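Local coordinates for GCN5-related N-acetyltransferase (Brucella melitensis biovar Abortus 2308, PDB 3TCV), which probably transfers an acetyl group from acetyl-CoA to an amine, perhaps the N-terminal serine or alanine of a protein, as a GCN5-related N-acetyltransferase, at residues L46-A51 against L99-I104. Numbering follows the deposited sequence.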
# COMPACT_ATOMS: atom_id res chain seq x y z
N LEU B 46 -15.37 -9.62 -20.68
CA LEU B 46 -15.40 -9.42 -19.24
C LEU B 46 -16.80 -9.02 -18.85
O LEU B 46 -17.32 -8.05 -19.38
CB LEU B 46 -14.40 -8.33 -18.81
CG LEU B 46 -12.95 -8.47 -19.29
CD1 LEU B 46 -12.03 -7.37 -18.75
CD2 LEU B 46 -12.45 -9.86 -18.92
N GLU B 47 -17.41 -9.77 -17.93
CA GLU B 47 -18.72 -9.46 -17.38
C GLU B 47 -18.64 -9.28 -15.86
O GLU B 47 -17.95 -10.05 -15.17
CB GLU B 47 -19.69 -10.59 -17.71
CG GLU B 47 -20.01 -10.67 -19.20
CD GLU B 47 -20.95 -11.80 -19.56
OE1 GLU B 47 -21.44 -12.50 -18.65
OE2 GLU B 47 -21.20 -11.98 -20.76
N PRO B 48 -19.35 -8.27 -15.32
CA PRO B 48 -19.39 -8.12 -13.87
C PRO B 48 -19.78 -9.44 -13.21
O PRO B 48 -20.74 -10.08 -13.64
CB PRO B 48 -20.47 -7.06 -13.66
CG PRO B 48 -20.36 -6.23 -14.90
CD PRO B 48 -20.13 -7.23 -15.99
N LEU B 49 -19.02 -9.88 -12.21
CA LEU B 49 -19.21 -11.23 -11.69
C LEU B 49 -20.64 -11.35 -11.12
O LEU B 49 -21.06 -10.50 -10.35
CB LEU B 49 -18.17 -11.59 -10.64
CG LEU B 49 -18.17 -13.00 -10.07
CD1 LEU B 49 -17.96 -14.00 -11.18
CD2 LEU B 49 -17.12 -13.15 -8.97
N ASN B 50 -21.34 -12.41 -11.52
CA ASN B 50 -22.72 -12.70 -11.08
C ASN B 50 -22.84 -14.19 -10.75
O ASN B 50 -22.56 -15.05 -11.59
CB ASN B 50 -23.72 -12.27 -12.16
CG ASN B 50 -25.16 -12.64 -11.82
OD1 ASN B 50 -25.58 -13.75 -12.07
ND2 ASN B 50 -25.92 -11.69 -11.27
N ALA B 51 -23.27 -14.48 -9.52
CA ALA B 51 -23.29 -15.83 -9.01
C ALA B 51 -24.14 -16.77 -9.87
O ALA B 51 -23.68 -17.86 -10.20
CB ALA B 51 -23.77 -15.84 -7.56
N LEU B 99 -13.64 -5.23 -7.18
CA LEU B 99 -14.74 -5.29 -8.13
C LEU B 99 -14.44 -6.40 -9.12
O LEU B 99 -13.58 -6.25 -10.01
CB LEU B 99 -14.90 -3.95 -8.85
CG LEU B 99 -16.16 -3.77 -9.72
CD1 LEU B 99 -17.44 -3.83 -8.89
CD2 LEU B 99 -16.08 -2.45 -10.47
N PHE B 100 -15.18 -7.49 -9.00
CA PHE B 100 -14.90 -8.70 -9.76
C PHE B 100 -15.59 -8.77 -11.09
O PHE B 100 -16.75 -8.35 -11.23
CB PHE B 100 -15.27 -9.96 -8.95
CG PHE B 100 -14.25 -10.33 -7.91
CD1 PHE B 100 -13.21 -11.20 -8.22
CD2 PHE B 100 -14.34 -9.83 -6.63
CE1 PHE B 100 -12.28 -11.56 -7.27
CE2 PHE B 100 -13.41 -10.18 -5.67
CZ PHE B 100 -12.38 -11.06 -5.99
N PHE B 101 -14.87 -9.35 -12.04
CA PHE B 101 -15.36 -9.66 -13.37
C PHE B 101 -15.08 -11.11 -13.72
O PHE B 101 -13.97 -11.61 -13.48
CB PHE B 101 -14.68 -8.77 -14.42
CG PHE B 101 -15.06 -7.33 -14.29
CD1 PHE B 101 -15.97 -6.76 -15.19
CD2 PHE B 101 -14.56 -6.54 -13.25
CE1 PHE B 101 -16.37 -5.43 -15.04
CE2 PHE B 101 -14.97 -5.22 -13.11
CZ PHE B 101 -15.86 -4.67 -14.01
N ALA B 102 -16.07 -11.77 -14.32
CA ALA B 102 -15.83 -13.06 -14.94
C ALA B 102 -15.11 -12.81 -16.24
O ALA B 102 -15.43 -11.84 -16.97
CB ALA B 102 -17.13 -13.80 -15.20
N VAL B 103 -14.16 -13.69 -16.56
CA VAL B 103 -13.40 -13.62 -17.80
C VAL B 103 -13.90 -14.76 -18.68
O VAL B 103 -13.70 -15.94 -18.37
CB VAL B 103 -11.88 -13.77 -17.57
CG1 VAL B 103 -11.10 -13.59 -18.87
CG2 VAL B 103 -11.39 -12.77 -16.52
N ILE B 104 -14.58 -14.40 -19.77
CA ILE B 104 -15.22 -15.36 -20.67
C ILE B 104 -14.39 -15.59 -21.93
O ILE B 104 -14.10 -14.67 -22.67
CB ILE B 104 -16.65 -14.91 -21.05
CG1 ILE B 104 -17.58 -14.95 -19.83
CG2 ILE B 104 -17.23 -15.84 -22.11
CD1 ILE B 104 -18.20 -13.63 -19.43
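Glu47 and Ala102 form an antiparallel hydrogen-bonded pair between neighbouring strands 44-48 and 99-105 of the central GNAT sheet. Glu47 N donates to Ala102 O at 3.0 Å, in the carbonyl plane. Ala102 N returns a shorter bond to Glu47 O, 2.7 Å, almost in line with the C=O bond but bent at the hydrogen (141°). Each of these carbonyls also receives a CA-H contact, Ala102 O from Leu46 CA and Glu47 O from Phe101 CA. Pro48 and Phe101 form the next, non-hydrogen-bonded pair, so proline's missing N-H costs no bond here. Leu49 N then donates to Phe100 O at 2.9 Å, nearly straight, though from 43° above the carbonyl plane. Leu49 lies alongside Phe100, its CD2 3.7 Å from Phe100 CB; CG is turned opposite the backbone N (chi1 -176°). Leu46 and Val103 lie side by side, Leu46 CD2 touching both Val103 methyls. The extended Glu47 crosses Ile104 at an angle, its CG and CD touching CD1. Its carboxylate bonds elsewhere, OE2 in a salt bridge to Arg45 and OE1 to His54 of helix 51-61. Three bonds thus satisfy the N-H and C=O of Glu47 and Ala102, Leu49 N and Phe100 O in a buried setting, and Arg45 and His54 would probably favour a charged Glu47.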